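Local coordinates for divalent ion tolerance protein CutA1 (Ehrlichia chaffeensis, PDB 4IYQ) that probably contributes to tolerance of divalent metal ions and may bind copper, at residues 26-37 with 98-109; 47-55 with 119-127. One frame throughout, in Å; residues are numbered along the deposited sequence.

Contact 1 (26-37 with 98-109) pairs two neighbouring strands of the antiparallel sheet, 25-32 and the edge strand 105-108. Contact 2 (47-55 with 119-127) sets the C-terminal helix 115-125 against the start of strand 53-66, at the other edge. The strand order 53-66, 69-83, 25-32, 105-108 is that of a ferredoxin-like fold. The centres of the two contacts are about 17 Å apart and their nearest atoms about 6 Å, so they do not touch. Both edges extend into other subunits of the trimer: 106-107 pairs with the second, 53-55 with the third. A bound calcium ion lies about 3 Å from the side chain of Asp109 in contact 1, whereas contact 2 is farther from bound calcium, about 13 Å from the side chain of Val121.

Contact 1: 26-37 with 98-109; sequences SLLYTTTPTYED and HPYDTPAIITID
Tyr29 and Ile106 form an antiparallel hydrogen-bonded pair: Tyr29 N donates to Ile106 O at 2.7 Å, and Ile106 N returns a bond to Tyr29 O at 2.9 Å. On the same face Tyr29 CB and Ile106 CB lie 4.4 Å apart. With CG anti to the backbone N (chi1 177°), the Tyr29 ring is carried off that face, and its OH reaches Asn55 of the second subunit. Leu27 and Ile108 repeat the two-bond pattern, whereas on the other face Leu28 and Thr107, a non-hydrogen-bonded pair, lie side by side against helix 87-97.

Beyond the ladder Tyr100 takes over. Its ring meets the Pro33 ring from the opposite direction, Tyr100 CZ lying 3.5 Å from Pro33 CD, while its OH bonds to Glu75. Beside it His98 NE2 makes a weak bond to Thr31 O at 2.8 Å, bent to 123° at the hydrogen, and Tyr100 N donates to His98 ND1 within the imidazole plane. Thr30 OG1 donates to Ala104 O at 2.8 Å, and water 1 links Thr31 O to Ala104 N. The chemistry thus changes along the contact, from paired backbone bonds to side-chain bonds, some weak, and one water bridge, which give polar groups partners beyond the paired strands.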
loop_
_atom_site.group_PDB
_atom_site.type_symbol
_atom_site.label_atom_id
_atom_site.label_comp_id
_atom_site.label_asym_id
_atom_site.label_seq_id
_atom_site.Cartn_x
_atom_site.Cartn_y
_atom_site.Cartn_z
ATOM N N SER A 26 -12.244 -0.209 6.006
ATOM C CA SER A 26 -11.623 -0.913 4.887
ATOM C C SER A 26 -10.839 0.052 3.976
ATOM O O SER A 26 -11.141 1.248 3.894
ATOM C CB SER A 26 -12.691 -1.632 4.073
ATOM O OG SER A 26 -13.450 -2.540 4.865
ATOM N N LEU A 27 -9.827 -0.459 3.294
ATOM C CA LEU A 27 -9.106 0.348 2.326
ATOM C C LEU A 27 -9.441 -0.134 0.906
ATOM O O LEU A 27 -9.508 -1.344 0.639
ATOM C CB LEU A 27 -7.609 0.265 2.567
ATOM C CG LEU A 27 -7.085 0.608 3.959
ATOM C CD1 LEU A 27 -5.576 0.423 3.970
ATOM C CD2 LEU A 27 -7.471 2.008 4.410
ATOM N N LEU A 28 -9.657 0.803 -0.006
ATOM C CA LEU A 28 -9.800 0.449 -1.406
ATOM C C LEU A 28 -8.638 1.023 -2.198
ATOM O O LEU A 28 -8.234 2.172 -2.007
ATOM C CB LEU A 28 -11.134 0.944 -1.976
ATOM C CG LEU A 28 -12.329 0.013 -1.742
ATOM C CD1 LEU A 28 -12.761 0.026 -0.288
ATOM C CD2 LEU A 28 -13.499 0.354 -2.640
ATOM N N TYR A 29 -8.127 0.213 -3.111
ATOM C CA TYR A 29 -7.020 0.597 -3.963
ATOM C C TYR A 29 -7.428 0.516 -5.430
ATOM O O TYR A 29 -8.007 -0.478 -5.860
ATOM C CB TYR A 29 -5.825 -0.314 -3.673
ATOM C CG TYR A 29 -4.597 -0.102 -4.519
ATOM C CD1 TYR A 29 -3.581 0.738 -4.088
ATOM C CD2 TYR A 29 -4.428 -0.775 -5.732
ATOM C CE1 TYR A 29 -2.429 0.920 -4.834
ATOM C CE2 TYR A 29 -3.279 -0.596 -6.499
ATOM C CZ TYR A 29 -2.277 0.258 -6.036
ATOM O OH TYR A 29 -1.122 0.459 -6.758
ATOM N N THR A 30 -7.108 1.556 -6.197
ATOM C CA THR A 30 -7.390 1.559 -7.630
ATOM C C THR A 30 -6.346 2.425 -8.340
ATOM O O THR A 30 -5.616 3.201 -7.707
ATOM C CB THR A 30 -8.841 2.083 -7.949
ATOM O OG1 THR A 30 -9.202 1.781 -9.300
ATOM C CG2 THR A 30 -8.954 3.594 -7.734
ATOM N N THR A 31 -6.264 2.286 -9.657
ATOM C CA THR A 31 -5.348 3.119 -10.427
ATOM C C THR A 31 -6.100 3.848 -11.556
ATOM O O THR A 31 -7.132 3.391 -12.010
ATOM C CB THR A 31 -4.187 2.273 -11.004
ATOM O OG1 THR A 31 -4.726 1.278 -11.879
ATOM C CG2 THR A 31 -3.437 1.569 -9.901
ATOM N N THR A 32 -5.565 4.978 -12.004
ATOM C CA THR A 32 -6.210 5.798 -13.030
ATOM C C THR A 32 -5.173 6.275 -14.036
ATOM O O THR A 32 -3.995 6.356 -13.715
ATOM C CB THR A 32 -6.915 7.027 -12.427
ATOM O OG1 THR A 32 -5.970 7.786 -11.671
ATOM C CG2 THR A 32 -8.055 6.608 -11.514
ATOM N N PRO A 33 -5.600 6.553 -15.273
ATOM C CA PRO A 33 -4.623 7.012 -16.265
ATOM C C PRO A 33 -4.058 8.408 -15.979
ATOM O O PRO A 33 -2.910 8.662 -16.316
ATOM C CB PRO A 33 -5.420 6.995 -17.577
ATOM C CG PRO A 33 -6.848 6.992 -17.180
ATOM C CD PRO A 33 -6.914 6.267 -15.875
ATOM N N THR A 34 -4.837 9.297 -15.375
ATOM C CA THR A 34 -4.349 10.639 -15.090
ATOM C C THR A 34 -4.619 11.027 -13.644
ATOM O O THR A 34 -5.417 10.384 -12.963
ATOM C CB THR A 34 -5.027 11.679 -15.973
ATOM O OG1 THR A 34 -6.309 12.015 -15.408
ATOM C CG2 THR A 34 -5.186 11.150 -17.406
ATOM N N TYR A 35 -3.975 12.097 -13.183
ATOM C CA TYR A 35 -4.297 12.662 -11.877
ATOM C C TYR A 35 -5.744 13.158 -11.817
ATOM O O TYR A 35 -6.433 12.942 -10.821
ATOM C CB TYR A 35 -3.336 13.808 -11.523
ATOM C CG TYR A 35 -3.690 14.512 -10.232
ATOM C CD1 TYR A 35 -3.299 13.983 -8.996
ATOM C CD2 TYR A 35 -4.417 15.701 -10.239
ATOM C CE1 TYR A 35 -3.631 14.619 -7.806
ATOM C CE2 TYR A 35 -4.757 16.338 -9.054
ATOM C CZ TYR A 35 -4.359 15.791 -7.843
ATOM O OH TYR A 35 -4.684 16.421 -6.669
ATOM N N GLU A 36 -6.200 13.816 -12.881
ATOM C CA GLU A 36 -7.548 14.382 -12.917
ATOM C C GLU A 36 -8.605 13.301 -12.715
ATOM O O GLU A 36 -9.556 13.493 -11.960
ATOM C CB GLU A 36 -7.792 15.128 -14.241
ATOM N N ASP A 37 -8.416 12.153 -13.357
ATOM C CA ASP A 37 -9.312 11.018 -13.170
ATOM C C ASP A 37 -9.383 10.591 -11.700
ATOM O O ASP A 37 -10.470 10.291 -11.187
ATOM C CB ASP A 37 -8.865 9.835 -14.028
ATOM C CG ASP A 37 -9.134 10.049 -15.509
ATOM O OD1 ASP A 37 -10.295 10.324 -15.885
ATOM O OD2 ASP A 37 -8.174 9.938 -16.300
ATOM N N HIS A 98 -15.333 4.710 -13.604
ATOM C CA HIS A 98 -13.916 4.566 -13.963
ATOM C C HIS A 98 -13.688 4.662 -15.475
ATOM O O HIS A 98 -14.443 4.097 -16.268
ATOM C CB HIS A 98 -13.385 3.230 -13.449
ATOM C CG HIS A 98 -11.930 3.248 -13.121
ATOM N ND1 HIS A 98 -10.951 3.275 -14.090
ATOM C CD2 HIS A 98 -11.283 3.253 -11.930
ATOM C CE1 HIS A 98 -9.762 3.291 -13.511
ATOM N NE2 HIS A 98 -9.935 3.279 -12.202
ATOM N N PRO A 99 -12.636 5.374 -15.883
ATOM C CA PRO A 99 -12.281 5.447 -17.311
ATOM C C PRO A 99 -11.937 4.090 -17.933
ATOM O O PRO A 99 -12.235 3.865 -19.108
ATOM C CB PRO A 99 -11.054 6.367 -17.328
ATOM C CG PRO A 99 -10.571 6.439 -15.880
ATOM C CD PRO A 99 -11.792 6.236 -15.037
ATOM N N TYR A 100 -11.347 3.187 -17.155
ATOM C CA TYR A 100 -11.001 1.858 -17.661
ATOM C C TYR A 100 -12.220 0.944 -17.695
ATOM O O TYR A 100 -13.053 0.979 -16.792
ATOM C CB TYR A 100 -9.917 1.192 -16.796
ATOM C CG TYR A 100 -8.546 1.845 -16.793
ATOM C CD1 TYR A 100 -8.119 2.643 -17.848
ATOM C CD2 TYR A 100 -7.675 1.657 -15.715
ATOM C CE1 TYR A 100 -6.858 3.242 -17.831
ATOM C CE2 TYR A 100 -6.415 2.248 -15.687
ATOM C CZ TYR A 100 -6.012 3.035 -16.747
ATOM O OH TYR A 100 -4.763 3.616 -16.715
ATOM N N ASP A 101 -12.295 0.098 -18.718
ATOM C CA ASP A 101 -13.309 -0.952 -18.774
ATOM C C ASP A 101 -13.050 -2.001 -17.711
ATOM O O ASP A 101 -13.974 -2.502 -17.079
ATOM C CB ASP A 101 -13.322 -1.622 -20.150
ATOM C CG ASP A 101 -13.757 -0.684 -21.242
ATOM O OD1 ASP A 101 -13.024 -0.563 -22.249
ATOM O OD2 ASP A 101 -14.831 -0.061 -21.092
ATOM N N THR A 102 -11.778 -2.332 -17.524
ATOM C CA THR A 102 -11.384 -3.283 -16.502
ATOM C C THR A 102 -10.437 -2.644 -15.501
ATOM O O THR A 102 -9.227 -2.815 -15.591
ATOM C CB THR A 102 -10.706 -4.508 -17.107
ATOM O OG1 THR A 102 -11.505 -4.998 -18.191
ATOM C CG2 THR A 102 -10.537 -5.603 -16.038
ATOM N N PRO A 103 -10.985 -1.886 -14.547
ATOM C CA PRO A 103 -10.126 -1.280 -13.528
ATOM C C PRO A 103 -9.763 -2.272 -12.423
ATOM O O PRO A 103 -10.517 -3.222 -12.179
ATOM C CB PRO A 103 -10.996 -0.149 -12.980
ATOM C CG PRO A 103 -12.384 -0.703 -13.099
ATOM C CD PRO A 103 -12.398 -1.504 -14.376
ATOM N N ALA A 104 -8.613 -2.071 -11.785
ATOM C CA ALA A 104 -8.307 -2.783 -10.551
ATOM C C ALA A 104 -8.983 -2.052 -9.396
ATOM O O ALA A 104 -8.624 -0.923 -9.081
ATOM C CB ALA A 104 -6.788 -2.863 -10.320
ATOM N N ILE A 105 -9.969 -2.680 -8.774
ATOM C CA ILE A 105 -10.567 -2.119 -7.573
ATOM C C ILE A 105 -10.469 -3.142 -6.477
ATOM O O ILE A 105 -11.224 -4.100 -6.445
ATOM C CB ILE A 105 -12.008 -1.726 -7.787
ATOM C CG1 ILE A 105 -12.135 -0.894 -9.070
ATOM C CG2 ILE A 105 -12.523 -0.965 -6.577
ATOM C CD1 ILE A 105 -13.582 -0.774 -9.550
ATOM N N ILE A 106 -9.515 -2.924 -5.584
ATOM C CA ILE A 106 -9.059 -3.937 -4.641
ATOM C C ILE A 106 -9.282 -3.500 -3.193
ATOM O O ILE A 106 -8.957 -2.375 -2.820
ATOM C CB ILE A 106 -7.570 -4.227 -4.873
ATOM C CG1 ILE A 106 -7.368 -4.732 -6.309
ATOM C CG2 ILE A 106 -7.033 -5.195 -3.839
ATOM C CD1 ILE A 106 -5.910 -4.860 -6.709
ATOM N N THR A 107 -9.840 -4.401 -2.392
ATOM C CA THR A 107 -10.180 -4.114 -1.013
ATOM C C THR A 107 -9.230 -4.784 -0.036
ATOM O O THR A 107 -9.028 -6.001 -0.078
ATOM C CB THR A 107 -11.608 -4.584 -0.675
ATOM O OG1 THR A 107 -12.533 -4.015 -1.604
ATOM C CG2 THR A 107 -11.981 -4.174 0.752
ATOM N N ILE A 108 -8.671 -3.999 0.866
ATOM C CA ILE A 108 -7.839 -4.560 1.908
ATOM C C ILE A 108 -8.474 -4.183 3.238
ATOM O O ILE A 108 -8.777 -3.022 3.462
ATOM C CB ILE A 108 -6.386 -4.044 1.807
ATOM C CG1 ILE A 108 -5.684 -4.705 0.635
ATOM C CG2 ILE A 108 -5.595 -4.344 3.055
ATOM C CD1 ILE A 108 -4.470 -3.935 0.194
ATOM N N ASP A 109 -8.713 -5.181 4.088
ATOM C CA ASP A 109 -9.271 -4.956 5.415
ATOM C C ASP A 109 -8.134 -4.957 6.432
ATOM O O ASP A 109 -7.564 -6.008 6.733
ATOM C CB ASP A 109 -10.308 -6.024 5.791
ATOM C CG ASP A 109 -11.692 -5.740 5.206
ATOM O OD1 ASP A 109 -12.090 -4.569 5.113
ATOM O OD2 ASP A 109 -12.410 -6.692 4.859
HETATM O O HOH W 1 -7.101 0.575 -12.443
#

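Contact 2: 47-55 with 119-127; sequences ENKLIACAN and QWVNDCTAL
Ala52 CB sits on helix 115-125, against the side chains of Trp120, Val121 and Cys124. Ala52 CB lies 3.8 Å from Cys124 CB, and 3.9 Å from both Val121 CG1 and Trp120 CZ3. The segment carrying it leads from a Schellman motif, in which Lys49 with positive phi ends helix 35-47, into strand 53-66, an edge strand of the ferredoxin-like sheet.

Trp120 extends the contact to Cys53 by a sulfur-aromatic interaction. Trp120 CG is anti to the backbone N (chi1 178°), and the six-membered ring of the indole comes up to Ala52 and Cys53, with Cys53 SG 5.1 Å from the centroid of that Trp120 ring. At 88° from the ring normal the sulfur is at the edge, in plane, while Cys124 SG of the same helix as Trp120 covers a face, offset toward the rim. Cys53 also packs on Tyr64 of the third subunit, and Trp120 on Thr102 of that subunit.

At the helix end the long chain of Lys49, bent at chi3 and chi4, lies near the carbonyl oxygens of Cys124 and Ala126, with Lys49 CE 3.7 Å from Cys124 O. Next to it Thr125 OG1 donates back to Val121 O at 2.8 Å, and Thr125 CG2, anti to its carbonyl carbon, lies 3.4 Å from Ile51 C.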
loop_
_atom_site.group_PDB
_atom_site.type_symbol
_atom_site.label_atom_id
_atom_site.label_comp_id
_atom_site.label_asym_id
_atom_site.label_seq_id
_atom_site.Cartn_x
_atom_site.Cartn_y
_atom_site.Cartn_z
ATOM N N GLU A 47 -18.473 13.123 -2.200
ATOM C CA GLU A 47 -19.734 13.838 -2.162
ATOM C C GLU A 47 -20.876 12.848 -1.927
ATOM O O GLU A 47 -21.942 13.246 -1.477
ATOM C CB GLU A 47 -19.951 14.704 -3.408
ATOM C CG GLU A 47 -20.214 14.021 -4.714
ATOM C CD GLU A 47 -20.569 15.047 -5.804
ATOM O OE1 GLU A 47 -20.934 14.629 -6.935
ATOM O OE2 GLU A 47 -20.476 16.273 -5.519
ATOM N N ASN A 48 -20.656 11.567 -2.223
ATOM C CA ASN A 48 -21.666 10.551 -1.935
ATOM C C ASN A 48 -21.497 9.929 -0.555
ATOM O O ASN A 48 -22.168 8.948 -0.231
ATOM C CB ASN A 48 -21.660 9.430 -2.984
ATOM C CG ASN A 48 -22.303 9.843 -4.301
ATOM O OD1 ASN A 48 -23.523 9.788 -4.443
ATOM N ND2 ASN A 48 -21.486 10.202 -5.284
ATOM N N LYS A 49 -20.571 10.472 0.238
ATOM C CA LYS A 49 -20.315 9.964 1.578
ATOM C C LYS A 49 -19.994 8.472 1.553
ATOM O O LYS A 49 -20.340 7.750 2.489
ATOM C CB LYS A 49 -21.509 10.237 2.502
ATOM C CG LYS A 49 -21.693 11.693 2.822
ATOM C CD LYS A 49 -22.908 11.921 3.692
ATOM C CE LYS A 49 -22.736 11.375 5.086
ATOM N NZ LYS A 49 -22.747 12.461 6.114
ATOM N N LEU A 50 -19.379 8.014 0.461
ATOM C CA LEU A 50 -18.999 6.605 0.314
ATOM C C LEU A 50 -17.586 6.330 0.823
ATOM O O LEU A 50 -17.246 5.185 1.128
ATOM C CB LEU A 50 -19.113 6.161 -1.146
ATOM C CG LEU A 50 -20.487 5.812 -1.710
ATOM C CD1 LEU A 50 -20.396 5.636 -3.215
ATOM C CD2 LEU A 50 -20.938 4.528 -1.067
ATOM N N ILE A 51 -16.765 7.378 0.874
ATOM C CA ILE A 51 -15.448 7.323 1.510
ATOM C C ILE A 51 -15.255 8.544 2.422
ATOM O O ILE A 51 -15.999 9.525 2.325
ATOM C CB ILE A 51 -14.305 7.279 0.479
ATOM C CG1 ILE A 51 -14.272 8.594 -0.321
ATOM C CG2 ILE A 51 -14.456 6.056 -0.413
ATOM C CD1 ILE A 51 -13.002 8.832 -1.089
ATOM N N ALA A 52 -14.240 8.475 3.281
ATOM C CA ALA A 52 -13.871 9.549 4.198
ATOM C C ALA A 52 -12.678 10.347 3.668
ATOM O O ALA A 52 -12.502 11.527 3.976
ATOM C CB ALA A 52 -13.542 8.965 5.593
ATOM N N CYS A 53 -11.821 9.673 2.912
ATOM C CA CYS A 53 -10.692 10.337 2.307
ATOM C C CYS A 53 -10.020 9.491 1.233
ATOM O O CYS A 53 -10.207 8.281 1.158
ATOM C CB CYS A 53 -9.674 10.732 3.391
ATOM S SG CYS A 53 -9.073 9.351 4.370
ATOM N N ALA A 54 -9.192 10.159 0.442
ATOM C CA ALA A 54 -8.409 9.519 -0.593
ATOM C C ALA A 54 -6.958 9.956 -0.499
ATOM O O ALA A 54 -6.668 11.139 -0.292
ATOM C CB ALA A 54 -8.972 9.864 -1.977
ATOM N N ASN A 55 -6.048 9.008 -0.664
ATOM C CA ASN A 55 -4.639 9.346 -0.827
ATOM C C ASN A 55 -4.227 9.076 -2.265
ATOM O O ASN A 55 -4.283 7.939 -2.732
ATOM C CB ASN A 55 -3.753 8.553 0.148
ATOM C CG ASN A 55 -4.005 8.928 1.597
ATOM O OD1 ASN A 55 -4.523 10.005 1.893
ATOM N ND2 ASN A 55 -3.637 8.045 2.501
ATOM N N GLN A 119 -13.492 6.317 14.365
ATOM C CA GLN A 119 -14.598 7.202 14.693
ATOM C C GLN A 119 -14.819 8.228 13.572
ATOM O O GLN A 119 -15.949 8.460 13.097
ATOM C CB GLN A 119 -14.318 7.917 16.011
ATOM C CG GLN A 119 -15.414 8.883 16.433
ATOM C CD GLN A 119 -16.646 8.174 16.976
ATOM O OE1 GLN A 119 -17.659 8.022 16.275
ATOM N NE2 GLN A 119 -16.574 7.750 18.239
ATOM N N TRP A 120 -13.716 8.828 13.151
ATOM C CA TRP A 120 -13.758 9.863 12.143
ATOM C C TRP A 120 -14.267 9.315 10.808
ATOM O O TRP A 120 -15.177 9.894 10.205
ATOM C CB TRP A 120 -12.378 10.490 11.972
ATOM C CG TRP A 120 -12.381 11.508 10.925
ATOM C CD1 TRP A 120 -12.927 12.748 11.010
ATOM C CD2 TRP A 120 -11.820 11.402 9.610
ATOM N NE1 TRP A 120 -12.749 13.428 9.833
ATOM C CE2 TRP A 120 -12.067 12.631 8.954
ATOM C CE3 TRP A 120 -11.134 10.395 8.922
ATOM C CZ2 TRP A 120 -11.649 12.885 7.648
ATOM C CZ3 TRP A 120 -10.718 10.645 7.620
ATOM C CH2 TRP A 120 -10.982 11.881 6.995
ATOM N N VAL A 121 -13.738 8.165 10.397
ATOM C CA VAL A 121 -14.137 7.556 9.134
ATOM C C VAL A 121 -15.621 7.232 9.168
ATOM O O VAL A 121 -16.348 7.520 8.211
ATOM C CB VAL A 121 -13.303 6.294 8.818
ATOM C CG1 VAL A 121 -13.840 5.576 7.592
ATOM C CG2 VAL A 121 -11.816 6.665 8.637
ATOM N N ASN A 122 -16.069 6.701 10.303
ATOM C CA ASN A 122 -17.491 6.447 10.536
ATOM C C ASN A 122 -18.368 7.697 10.451
ATOM O O ASN A 122 -19.368 7.691 9.730
ATOM C CB ASN A 122 -17.680 5.755 11.897
ATOM C CG ASN A 122 -17.502 4.238 11.810
ATOM O OD1 ASN A 122 -18.476 3.504 11.675
ATOM N ND2 ASN A 122 -16.255 3.775 11.823
ATOM N N ASP A 123 -17.976 8.769 11.141
ATOM C CA ASP A 123 -18.762 10.006 11.156
ATOM C C ASP A 123 -18.836 10.660 9.765
ATOM O O ASP A 123 -19.850 11.254 9.398
ATOM C CB ASP A 123 -18.193 10.993 12.173
ATOM C CG ASP A 123 -18.233 10.452 13.610
ATOM O OD1 ASP A 123 -18.952 9.453 13.886
ATOM O OD2 ASP A 123 -17.554 11.048 14.477
ATOM N N CYS A 124 -17.757 10.552 8.999
ATOM C CA CYS A 124 -17.710 11.127 7.669
ATOM C C CYS A 124 -18.634 10.394 6.698
ATOM O O CYS A 124 -19.145 10.986 5.759
ATOM C CB CYS A 124 -16.284 11.065 7.120
ATOM S SG CYS A 124 -15.146 12.237 7.815
ATOM N N THR A 125 -18.839 9.096 6.912
ATOM C CA THR A 125 -19.532 8.308 5.894
ATOM C C THR A 125 -20.938 7.842 6.267
ATOM O O THR A 125 -21.677 7.347 5.426
ATOM C CB THR A 125 -18.706 7.076 5.531
ATOM O OG1 THR A 125 -18.425 6.322 6.713
ATOM C CG2 THR A 125 -17.408 7.496 4.852
ATOM N N ALA A 126 -21.312 8.028 7.521
ATOM C CA ALA A 126 -22.643 7.637 7.983
ATOM C C ALA A 126 -23.736 8.594 7.527
ATOM O O ALA A 126 -23.605 9.816 7.650
ATOM C CB ALA A 126 -22.660 7.529 9.511
ATOM N N LEU A 127 -24.813 8.026 6.999
ATOM C CA LEU A 127 -25.991 8.798 6.654
ATOM C C LEU A 127 -26.625 9.362 7.944
ATOM O O LEU A 127 -26.645 8.703 8.996
ATOM C CB LEU A 127 -26.977 7.933 5.875
ATOM C CG LEU A 127 -26.398 7.496 4.522
ATOM C CD1 LEU A 127 -27.387 6.661 3.766
ATOM C CD2 LEU A 127 -25.915 8.670 3.700
ATOM O OXT LEU A 127 -27.117 10.492 7.977
#